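Coproheme decarboxylase (Thermus thermophilus, PDB 1VDH) catalyses the hydrogen peroxide-dependent, stepwise decarboxylation of Fe-coproporphyrin III (coproheme) to heme b, the last step of coproporphyrin-dependent heme biosynthesis. Local coordinates at residues L160-K163 and E164-S167; K149-G153 and Q154-Y158; L168-A171 and H172-G176; K211-V214 and Y215-F219. All blocks are in the same frame, centred on the assembly; numbering follows the deposited sequence.

In the fold
Contacts 1 and 3 lie in series on helix 162-177, the first at its start and the second at its histidine, and both keep exposed residues. Contact 2 is the hairpin just before that helix, with a surface turn and a buried tryptophan that packs against Arg165 of contact 1 and against Leu168 and Met169 of contact 3. Contact 4, on helix 207-217, is buried; Met217 brings it against His172 of contact 3, whereas within one chain contacts 1 and 2 do not touch it. The chemistry follows: arginine-carbonyl bonds in contact 1, aliphatic-aromatic packing and a salt bridge in contact 2, mainly backbone bonds in contact 3, apolar and water-mediated contacts in contact 4.

Contact 1. Residues L160-K163 and E164-S167; sequences LPAK and ERAS
Arg165 reaches back over the start of helix 162-177 and takes the carbonyl of Leu160 side-on, with two nitrogens on one oxygen. NE and NH2 of Arg165 each lie 3.3 Å from Leu160 O; both come from the same face of the carbonyl, and the oxygen sits close to the guanidinium plane. A bend at chi3 (-95°) turns the group back toward the chain, and one guanidinium face rests on Ala162 CA. NH2 also bonds Glu7 O, and NH1 goes to Gln117. Backbone bonds form the first helical turn: Pro161, at the N-cap position, accepts Arg165 N on its O at 3.2 Å, while Ala166 N reaches Ala162 O at 2.9 Å. One turn on, Ser167 OG donates to Glu164 O (2.8 Å). Apolar contacts are lighter. Leu160 CB lies 3.9 Å from Arg165 CG, and Leu160 CD2 meets Glu164 CG at 4.1 Å. The carboxylate of Glu164 forms a salt bridge with Arg3 of a neighbouring subunit. With an alanine here instead of Arg165, Leu160 O would probably lose its two side-chain donors and Gln117 its partner, leaving the chain ahead of the helix freer to move. One arginine thus ties the incoming loop to the first turn, using a carbonyl that precedes the helix, while the Glu164 carboxylate ties the same turn to Arg3 of a neighbouring subunit.

Contact 2. Residues K149-G153 and Q154-Y158; sequences KRRQG and QDNWY
A beta hairpin, strand 141-152 returning as strand 155-156, brings Lys149 over the indole of Trp157. The lysine chain lies across one ring face: its CD is 3.6 Å from the centroid of the five-membered ring, a CH-pi contact, and its CB is 3.5 Å from Trp157 CD1. A bend at chi2 (-72°) lays CD and CE over the ring; the ammonium is farther off, at most weakly attracted to this ring, and makes a cation-pi contact with Trp198. Lys149 belongs to the predicted Fe-coproporphyrin III site, consistent with the indole acting as a second-shell support. The hairpin closes through a type II' turn from Gln152 to Asp155, with Gly153 at positive phi. Gln152 and Asp155 are its antiparallel hydrogen-bonded pair: Gln152 N to Asp155 O is 2.9 Å, and Asp155 N to Gln152 O is 2.8 Å. Nearer the open end, Trp157 N donates to Arg150 O at 2.9 Å. Arg150 and Asp155 run side by side, their flat groups 27° apart, and Arg150 NH2 meets Asp155 OD1 at 3.3 Å in a salt bridge whose hydrogen bond is weak; OD2 is bridged more firmly by Arg225. Arg151 crosses Tyr158 obliquely, CG to CD2 3.5 Å, and its guanidinium continues to Gly227 O of a neighbouring subunit, while the Tyr158 ring meets that of Phe219 of the same neighbouring subunit.

Contact 3. Residues L168-A171 and H172-G176; sequences LMKA and HGETG
Met169 and His172 sit three residues apart on helix 162-177, and the bent methionine brings its methyl toward the imidazole, CE 4.4 Å from His172 CD2. The approach is oblique and light. The imidazole of His172 leaves the helix toward helices 207-217 and 221-226, its chi1 of -174° setting CG anti to the backbone N, and there it touches Met217, Val222 and Ser223. On another flank Lys170 and Glu174, one turn apart, cross with their chains extended: Glu174 OE1 approaches Lys170 CG at 3.7 Å, but the charged ends, NZ of Lys170 and OE1 of Glu174, remain 5.2 Å apart, too far for a salt bridge. Glu174 CG also lies close over Lys170 O, at 3.1 Å. Thr175 turns its hydroxyl back along the helix; OG1 is 3.1 Å from Ala171 O and is hydrogen-bonded to Asp220, its stronger partner. The i to i+4 bonds of the helix run on beneath: Gly173 N reaches Met169 O at 2.9 Å, and Thr175 N reaches Ala171 O at 3.0 Å, while that of His172 N to Leu168 O is weak. His172 is the predicted axial ligand of the iron of Fe-coproporphyrin III. The chemistry implies that backbone and chi1 direct the imidazole away from its own helix toward the neighbouring ones, with Met169 only a distant neighbour, while the Lys170-Glu174 pair can add at most a long-range attraction along the exposed flank.

Contact 4. Residues K211-V214 and Y215-F219; sequences KKIV and YEMRF
Ile213 and Met217, one turn apart on helix 207-217, run side by side and point the same way, their ends meeting as Ile213 CD1 and Met217 CE at 3.9 Å. This helix packs beside helix 162-177 in the chlorite dismutase-type fold. Met217 faces that helix, touching Thr175 and His172, the predicted axial ligand of the coproheme iron, whereas Ile213 packs on Leu202 of strand 198-204 and on Tyr179. The methionine chain is extended beyond CG, with chi2 at -175°, which carries its sulfur past Ile213 CG1 and out to the histidine. Loss of the Met217 thioether to an alanine here is likely to open a gap between Ile213 and His172 and leave the imidazole without its sulfur neighbour. Behind these side chains, backbone bonds set the spacing: Met217 N donates to Ile213 O at 2.9 Å, and Glu216 N to Lys212 O, also at 2.9 Å. Glu216 itself turns to Tyr179 and Lys178. Farther round, Val214 and Arg218 lie alongside each other, Val214 CG1 3.4 Å from Arg218 NH2, and the guanidinium continues to a salt bridge with Glu197 of a neighbouring subunit. Lys211 and Lys212 likewise bridge to glutamates of that subunit, Lys211 to Glu113 and Glu13, Lys212 to Glu13. The bond from Arg218 N to Val214 O is weak, and a water bridges the same residues, donating to Val214 O at 2.7 Å and accepting from Arg218 NE at 2.9 Å.

Contact 1. Residues L160-K163 and E164-S167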
loop_
_atom_site.group_PDB
_atom_site.type_symbol
_atom_site.label_atom_id
_atom_site.label_comp_id
_atom_site.label_asym_id
_atom_site.label_seq_id
_atom_site.Cartn_x
_atom_site.Cartn_y
_atom_site.Cartn_z
ATOM N N LEU A 160 -0.314 -28.019 11.666
ATOM C CA LEU A 160 -1.310 -28.991 12.115
ATOM C C LEU A 160 -1.064 -30.391 11.574
ATOM O O LEU A 160 -0.415 -30.562 10.542
ATOM C CB LEU A 160 -2.708 -28.568 11.657
ATOM C CG LEU A 160 -3.380 -27.333 12.247
ATOM C CD1 LEU A 160 -4.681 -27.094 11.500
ATOM C CD2 LEU A 160 -3.633 -27.537 13.739
ATOM N N PRO A 161 -1.523 -31.420 12.311
ATOM C CA PRO A 161 -1.358 -32.807 11.864
ATOM C C PRO A 161 -2.312 -32.980 10.679
ATOM O O PRO A 161 -3.343 -32.302 10.615
ATOM C CB PRO A 161 -1.858 -33.614 13.066
ATOM C CG PRO A 161 -1.575 -32.722 14.228
ATOM C CD PRO A 161 -2.000 -31.371 13.705
ATOM N N ALA A 162 -1.983 -33.876 9.753
ATOM C CA ALA A 162 -2.831 -34.112 8.588
ATOM C C ALA A 162 -4.248 -34.514 8.999
ATOM O O ALA A 162 -5.224 -34.125 8.357
ATOM C CB ALA A 162 -2.217 -35.180 7.690
ATOM N N LYS A 163 -4.349 -35.255 10.100
ATOM C CA LYS A 163 -5.638 -35.716 10.607
ATOM C C LYS A 163 -6.564 -34.554 10.981
ATOM O O LYS A 163 -7.762 -34.601 10.708
ATOM C CB LYS A 163 -5.435 -36.643 11.809
ATOM C CG LYS A 163 -6.707 -37.332 12.280
ATOM C CD LYS A 163 -6.443 -38.217 13.492
ATOM C CE LYS A 163 -7.713 -38.931 13.945
ATOM N NZ LYS A 163 -8.221 -39.886 12.918
ATOM N N GLU A 164 -6.012 -33.521 11.615
ATOM C CA GLU A 164 -6.810 -32.359 12.001
ATOM C C GLU A 164 -7.204 -31.545 10.772
ATOM O O GLU A 164 -8.336 -31.065 10.673
ATOM C CB GLU A 164 -6.060 -31.486 13.014
ATOM C CG GLU A 164 -6.789 -30.190 13.410
ATOM C CD GLU A 164 -8.139 -30.415 14.100
ATOM O OE1 GLU A 164 -8.376 -31.516 14.643
ATOM O OE2 GLU A 164 -8.965 -29.474 14.113
ATOM N N ARG A 165 -6.279 -31.396 9.830
ATOM C CA ARG A 165 -6.578 -30.658 8.606
ATOM C C ARG A 165 -7.701 -31.355 7.839
ATOM O O ARG A 165 -8.580 -30.698 7.276
ATOM C CB ARG A 165 -5.327 -30.517 7.735
ATOM C CG ARG A 165 -4.376 -29.426 8.227
ATOM C CD ARG A 165 -3.194 -29.232 7.296
ATOM N NE ARG A 165 -2.024 -30.002 7.716
ATOM C CZ ARG A 165 -1.503 -31.006 7.023
ATOM N NH1 ARG A 165 -2.048 -31.374 5.871
ATOM N NH2 ARG A 165 -0.429 -31.634 7.473
ATOM N N ALA A 166 -7.691 -32.686 7.865
ATOM C CA ALA A 166 -8.716 -33.477 7.192
ATOM C C ALA A 166 -10.094 -33.239 7.811
ATOM O O ALA A 166 -11.076 -33.068 7.091
ATOM C CB ALA A 166 -8.361 -34.963 7.245
ATOM N N SER A 167 -10.172 -33.232 9.141
ATOM C CA SER A 167 -11.457 -33.013 9.805
ATOM C C SER A 167 -11.971 -31.593 9.559
ATOM O O SER A 167 -13.176 -31.380 9.415
ATOM C CB SER A 167 -11.369 -33.307 11.307
ATOM O OG SER A 167 -10.453 -32.442 11.951
#

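Contact 2. Residues K149-G153 and Q154-Y158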
loop_
_atom_site.group_PDB
_atom_site.type_symbol
_atom_site.label_atom_id
_atom_site.label_comp_id
_atom_site.label_asym_id
_atom_site.label_seq_id
_atom_site.Cartn_x
_atom_site.Cartn_y
_atom_site.Cartn_z
ATOM N N LYS A 149 -3.606 -19.861 3.691
ATOM C CA LYS A 149 -3.993 -20.573 4.895
ATOM C C LYS A 149 -3.079 -19.941 5.940
ATOM O O LYS A 149 -1.853 -19.891 5.772
ATOM C CB LYS A 149 -3.746 -22.078 4.767
ATOM C CG LYS A 149 -4.951 -22.853 4.230
ATOM C CD LYS A 149 -6.068 -22.939 5.264
ATOM C CE LYS A 149 -7.211 -23.845 4.795
ATOM N NZ LYS A 149 -7.929 -23.310 3.605
ATOM N N ARG A 150 -3.696 -19.396 6.980
ATOM C CA ARG A 150 -2.988 -18.703 8.044
ATOM C C ARG A 150 -1.870 -19.463 8.757
ATOM O O ARG A 150 -1.965 -20.670 8.994
ATOM C CB ARG A 150 -4.003 -18.175 9.061
ATOM C CG ARG A 150 -3.415 -17.353 10.191
ATOM C CD ARG A 150 -4.502 -16.891 11.149
ATOM N NE ARG A 150 -5.387 -15.889 10.554
ATOM C CZ ARG A 150 -6.528 -15.482 11.101
ATOM N NH1 ARG A 150 -7.260 -14.554 10.500
ATOM N NH2 ARG A 150 -6.953 -16.024 12.236
ATOM N N ARG A 151 -0.804 -18.725 9.068
ATOM C CA ARG A 151 0.362 -19.230 9.783
ATOM C C ARG A 151 0.703 -18.157 10.816
ATOM O O ARG A 151 1.756 -17.525 10.746
ATOM C CB ARG A 151 1.553 -19.432 8.830
ATOM C CG ARG A 151 1.372 -20.554 7.804
ATOM C CD ARG A 151 2.567 -20.643 6.851
ATOM N NE ARG A 151 2.779 -19.386 6.127
ATOM C CZ ARG A 151 3.833 -18.594 6.295
ATOM N NH1 ARG A 151 3.933 -17.468 5.602
ATOM N NH2 ARG A 151 4.795 -18.931 7.145
ATOM N N GLN A 152 -0.221 -17.914 11.743
ATOM C CA GLN A 152 -0.014 -16.891 12.768
ATOM C C GLN A 152 -0.291 -17.434 14.165
ATOM O O GLN A 152 -1.398 -17.901 14.448
ATOM C CB GLN A 152 -0.928 -15.683 12.516
ATOM C CG GLN A 152 -0.811 -15.027 11.137
ATOM C CD GLN A 152 0.539 -14.363 10.882
ATOM O OE1 GLN A 152 0.987 -14.274 9.739
ATOM N NE2 GLN A 152 1.182 -13.883 11.943
ATOM N N GLY A 153 0.717 -17.358 15.032
ATOM C CA GLY A 153 0.580 -17.829 16.401
ATOM C C GLY A 153 -0.023 -19.216 16.542
ATOM O O GLY A 153 0.487 -20.186 15.976
ATOM N N GLN A 154 -1.127 -19.292 17.282
ATOM C CA GLN A 154 -1.832 -20.550 17.534
ATOM C C GLN A 154 -2.652 -21.017 16.331
ATOM O O GLN A 154 -3.142 -22.147 16.306
ATOM C CB GLN A 154 -2.747 -20.407 18.756
ATOM C CG GLN A 154 -2.037 -19.978 20.035
ATOM C CD GLN A 154 -1.065 -21.021 20.553
ATOM O OE1 GLN A 154 0.113 -21.026 20.191
ATOM N NE2 GLN A 154 -1.555 -21.910 21.413
ATOM N N ASP A 155 -2.855 -20.123 15.369
ATOM C CA ASP A 155 -3.596 -20.456 14.160
ATOM C C ASP A 155 -2.592 -20.694 13.035
ATOM O O ASP A 155 -2.388 -19.829 12.181
ATOM C CB ASP A 155 -4.548 -19.320 13.766
ATOM C CG ASP A 155 -5.582 -19.011 14.836
ATOM O OD1 ASP A 155 -6.097 -17.875 14.833
ATOM O OD2 ASP A 155 -5.897 -19.894 15.663
ATOM N N ASN A 156 -1.918 -21.838 13.078
ATOM C CA ASN A 156 -0.943 -22.174 12.052
ATOM C C ASN A 156 -1.368 -23.455 11.349
ATOM O O ASN A 156 -1.111 -24.564 11.821
ATOM C CB ASN A 156 0.465 -22.312 12.642
ATOM C CG ASN A 156 1.550 -22.281 11.571
ATOM O OD1 ASN A 156 2.524 -21.537 11.675
ATOM N ND2 ASN A 156 1.371 -23.074 10.528
ATOM N N TRP A 157 -2.014 -23.279 10.202
ATOM C CA TRP A 157 -2.514 -24.385 9.398
ATOM C C TRP A 157 -1.445 -25.403 9.006
ATOM O O TRP A 157 -1.651 -26.614 9.119
ATOM C CB TRP A 157 -3.179 -23.829 8.135
ATOM C CG TRP A 157 -3.622 -24.875 7.158
ATOM C CD1 TRP A 157 -2.966 -25.272 6.027
ATOM C CD2 TRP A 157 -4.838 -25.629 7.202
ATOM N NE1 TRP A 157 -3.702 -26.220 5.362
ATOM C CE2 TRP A 157 -4.857 -26.457 6.060
ATOM C CE3 TRP A 157 -5.916 -25.682 8.095
ATOM C CZ2 TRP A 157 -5.917 -27.328 5.781
ATOM C CZ3 TRP A 157 -6.972 -26.549 7.818
ATOM C CH2 TRP A 157 -6.962 -27.359 6.669
ATOM N N TYR A 158 -0.307 -24.899 8.541
ATOM C CA TYR A 158 0.784 -25.750 8.092
ATOM C C TYR A 158 1.487 -26.582 9.164
ATOM O O TYR A 158 2.197 -27.533 8.838
ATOM C CB TYR A 158 1.786 -24.926 7.278
ATOM C CG TYR A 158 1.226 -24.480 5.948
ATOM C CD1 TYR A 158 1.348 -25.286 4.814
ATOM C CD2 TYR A 158 0.553 -23.262 5.820
ATOM C CE1 TYR A 158 0.808 -24.891 3.582
ATOM C CE2 TYR A 158 0.016 -22.859 4.599
ATOM C CZ TYR A 158 0.146 -23.677 3.483
ATOM O OH TYR A 158 -0.379 -23.280 2.268
#

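Contact 3. Residues L168-A171 and H172-G176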
loop_
_atom_site.group_PDB
_atom_site.type_symbol
_atom_site.label_atom_id
_atom_site.label_comp_id
_atom_site.label_asym_id
_atom_site.label_seq_id
_atom_site.Cartn_x
_atom_site.Cartn_y
_atom_site.Cartn_z
ATOM N N LEU A 168 -11.048 -30.637 9.478
ATOM C CA LEU A 168 -11.401 -29.241 9.233
ATOM C C LEU A 168 -11.946 -29.053 7.817
ATOM O O LEU A 168 -12.914 -28.317 7.611
ATOM C CB LEU A 168 -10.184 -28.339 9.474
ATOM C CG LEU A 168 -9.785 -28.176 10.946
ATOM C CD1 LEU A 168 -8.433 -27.499 11.067
ATOM C CD2 LEU A 168 -10.856 -27.388 11.680
ATOM N N MET A 169 -11.343 -29.742 6.850
ATOM C CA MET A 169 -11.779 -29.661 5.456
ATOM C C MET A 169 -13.093 -30.405 5.224
ATOM O O MET A 169 -13.891 -30.019 4.366
ATOM C CB MET A 169 -10.702 -30.206 4.511
ATOM C CG MET A 169 -9.453 -29.338 4.417
ATOM S SD MET A 169 -9.806 -27.626 3.933
ATOM C CE MET A 169 -10.417 -27.872 2.236
ATOM N N LYS A 170 -13.318 -31.469 5.991
ATOM C CA LYS A 170 -14.545 -32.247 5.855
ATOM C C LYS A 170 -15.755 -31.380 6.211
ATOM O O LYS A 170 -16.744 -31.353 5.477
ATOM C CB LYS A 170 -14.497 -33.507 6.729
ATOM C CG LYS A 170 -15.626 -34.489 6.442
ATOM C CD LYS A 170 -15.431 -35.815 7.161
ATOM C CE LYS A 170 -16.546 -36.797 6.806
ATOM N NZ LYS A 170 -16.333 -38.140 7.420
ATOM N N ALA A 171 -15.644 -30.636 7.310
ATOM C CA ALA A 171 -16.715 -29.748 7.765
ATOM C C ALA A 171 -16.969 -28.646 6.739
ATOM O O ALA A 171 -18.109 -28.231 6.527
ATOM C CB ALA A 171 -16.348 -29.139 9.112
ATOM N N HIS A 172 -15.892 -28.176 6.114
ATOM C CA HIS A 172 -15.960 -27.138 5.091
ATOM C C HIS A 172 -16.744 -27.675 3.894
ATOM O O HIS A 172 -17.668 -27.020 3.397
ATOM C CB HIS A 172 -14.541 -26.747 4.662
ATOM C CG HIS A 172 -14.489 -25.584 3.721
ATOM N ND1 HIS A 172 -14.806 -24.299 4.107
ATOM C CD2 HIS A 172 -14.143 -25.510 2.414
ATOM C CE1 HIS A 172 -14.655 -23.483 3.080
ATOM N NE2 HIS A 172 -14.255 -24.192 2.040
ATOM N N GLY A 173 -16.377 -28.879 3.452
ATOM C CA GLY A 173 -17.053 -29.511 2.331
ATOM C C GLY A 173 -18.526 -29.738 2.617
ATOM O O GLY A 173 -19.366 -29.599 1.726
ATOM N N GLU A 174 -18.838 -30.077 3.864
ATOM C CA GLU A 174 -20.217 -30.310 4.288
ATOM C C GLU A 174 -21.034 -29.026 4.200
ATOM O O GLU A 174 -22.134 -29.015 3.642
ATOM C CB GLU A 174 -20.253 -30.831 5.724
ATOM C CG GLU A 174 -19.722 -32.249 5.890
ATOM C CD GLU A 174 -19.619 -32.684 7.344
ATOM O OE1 GLU A 174 -19.105 -33.796 7.591
ATOM O OE2 GLU A 174 -20.048 -31.921 8.240
ATOM N N THR A 175 -20.483 -27.944 4.748
ATOM C CA THR A 175 -21.150 -26.646 4.735
ATOM C C THR A 175 -21.485 -26.203 3.315
ATOM O O THR A 175 -22.578 -25.688 3.063
ATOM C CB THR A 175 -20.277 -25.564 5.415
ATOM O OG1 THR A 175 -20.120 -25.886 6.800
ATOM C CG2 THR A 175 -20.922 -24.187 5.292
ATOM N N GLY A 176 -20.557 -26.446 2.392
ATOM C CA GLY A 176 -20.752 -26.061 1.006
ATOM C C GLY A 176 -21.610 -26.992 0.165
ATOM O O GLY A 176 -21.958 -26.653 -0.969
#

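Contact 4. Residues K211-V214 and Y215-F219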
loop_
_atom_site.group_PDB
_atom_site.type_symbol
_atom_site.label_atom_id
_atom_site.label_comp_id
_atom_site.label_asym_id
_atom_site.label_seq_id
_atom_site.Cartn_x
_atom_site.Cartn_y
_atom_site.Cartn_z
ATOM N N LYS A 211 -22.495 -14.375 -1.785
ATOM C CA LYS A 211 -22.579 -13.744 -0.468
ATOM C C LYS A 211 -22.980 -14.732 0.628
ATOM O O LYS A 211 -22.368 -14.771 1.698
ATOM C CB LYS A 211 -23.568 -12.576 -0.506
ATOM C CG LYS A 211 -23.681 -11.811 0.807
ATOM C CD LYS A 211 -24.768 -10.753 0.727
ATOM C CE LYS A 211 -24.884 -9.977 2.030
ATOM N NZ LYS A 211 -25.285 -10.847 3.165
ATOM N N LYS A 212 -23.990 -15.551 0.344
ATOM C CA LYS A 212 -24.464 -16.523 1.321
ATOM C C LYS A 212 -23.418 -17.596 1.631
ATOM O O LYS A 212 -23.146 -17.875 2.795
ATOM C CB LYS A 212 -25.765 -17.184 0.841
ATOM C CG LYS A 212 -26.796 -16.213 0.276
ATOM C CD LYS A 212 -28.165 -16.324 0.933
ATOM C CE LYS A 212 -28.146 -15.745 2.344
ATOM N NZ LYS A 212 -29.514 -15.448 2.868
ATOM N N ILE A 213 -22.797 -18.161 0.598
ATOM C CA ILE A 213 -21.809 -19.217 0.818
ATOM C C ILE A 213 -20.518 -18.729 1.481
ATOM O O ILE A 213 -20.019 -19.366 2.408
ATOM C CB ILE A 213 -21.509 -20.024 -0.485
ATOM C CG1 ILE A 213 -20.746 -21.313 -0.150
ATOM C CG2 ILE A 213 -20.730 -19.169 -1.499
ATOM C CD1 ILE A 213 -20.441 -22.184 -1.359
ATOM N N VAL A 214 -20.002 -17.582 1.048
ATOM C CA VAL A 214 -18.767 -17.054 1.632
ATOM C C VAL A 214 -18.982 -16.670 3.099
ATOM O O VAL A 214 -18.156 -16.988 3.952
ATOM C CB VAL A 214 -18.217 -15.865 0.811
ATOM C CG1 VAL A 214 -17.031 -15.208 1.528
ATOM C CG2 VAL A 214 -17.776 -16.358 -0.564
ATOM N N TYR A 215 -20.122 -16.050 3.397
ATOM C CA TYR A 215 -20.439 -15.652 4.770
ATOM C C TYR A 215 -20.664 -16.879 5.660
ATOM O O TYR A 215 -20.095 -16.968 6.745
ATOM C CB TYR A 215 -21.670 -14.744 4.798
ATOM C CG TYR A 215 -21.939 -14.079 6.140
ATOM C CD1 TYR A 215 -20.889 -13.698 6.985
ATOM C CD2 TYR A 215 -23.242 -13.799 6.544
ATOM C CE1 TYR A 215 -21.132 -13.053 8.200
ATOM C CE2 TYR A 215 -23.498 -13.151 7.759
ATOM C CZ TYR A 215 -22.439 -12.783 8.579
ATOM O OH TYR A 215 -22.696 -12.154 9.779
ATOM N N GLU A 216 -21.483 -17.825 5.203
ATOM C CA GLU A 216 -21.730 -19.023 6.005
ATOM C C GLU A 216 -20.445 -19.809 6.257
ATOM O O GLU A 216 -20.190 -20.234 7.385
ATOM C CB GLU A 216 -22.792 -19.927 5.374
ATOM C CG GLU A 216 -23.094 -21.149 6.242
ATOM C CD GLU A 216 -24.275 -21.979 5.768
ATOM O OE1 GLU A 216 -24.463 -23.088 6.305
ATOM O OE2 GLU A 216 -25.027 -21.530 4.885
ATOM N N MET A 217 -19.608 -19.945 5.230
ATOM C CA MET A 217 -18.344 -20.672 5.370
ATOM C C MET A 217 -17.364 -20.057 6.357
ATOM O O MET A 217 -16.534 -20.767 6.924
ATOM C CB MET A 217 -17.643 -20.824 4.020
ATOM C CG MET A 217 -18.257 -21.871 3.125
ATOM S SD MET A 217 -17.287 -22.064 1.628
ATOM C CE MET A 217 -17.827 -23.698 1.116
ATOM N N ARG A 218 -17.453 -18.744 6.562
ATOM C CA ARG A 218 -16.545 -18.074 7.488
ATOM C C ARG A 218 -16.755 -18.537 8.931
ATOM O O ARG A 218 -15.878 -18.357 9.772
ATOM C CB ARG A 218 -16.653 -16.550 7.362
ATOM C CG ARG A 218 -15.397 -15.811 7.844
ATOM C CD ARG A 218 -15.166 -14.526 7.072
ATOM N NE ARG A 218 -14.914 -14.789 5.657
ATOM C CZ ARG A 218 -14.628 -13.857 4.753
ATOM N NH1 ARG A 218 -14.544 -12.575 5.106
ATOM N NH2 ARG A 218 -14.445 -14.206 3.486
ATOM N N PHE A 219 -17.894 -19.177 9.201
ATOM C CA PHE A 219 -18.175 -19.698 10.538
ATOM C C PHE A 219 -17.599 -21.108 10.758
ATOM O O PHE A 219 -17.598 -21.610 11.882
ATOM C CB PHE A 219 -19.676 -19.653 10.845
ATOM C CG PHE A 219 -20.221 -18.254 10.954
ATOM C CD1 PHE A 219 -20.765 -17.620 9.846
ATOM C CD2 PHE A 219 -20.156 -17.559 12.160
ATOM C CE1 PHE A 219 -21.241 -16.302 9.931
ATOM C CE2 PHE A 219 -20.625 -16.245 12.258
ATOM C CZ PHE A 219 -21.169 -15.616 11.136
HETATM O O HOH W 1 -15.432 -17.158 4.058
#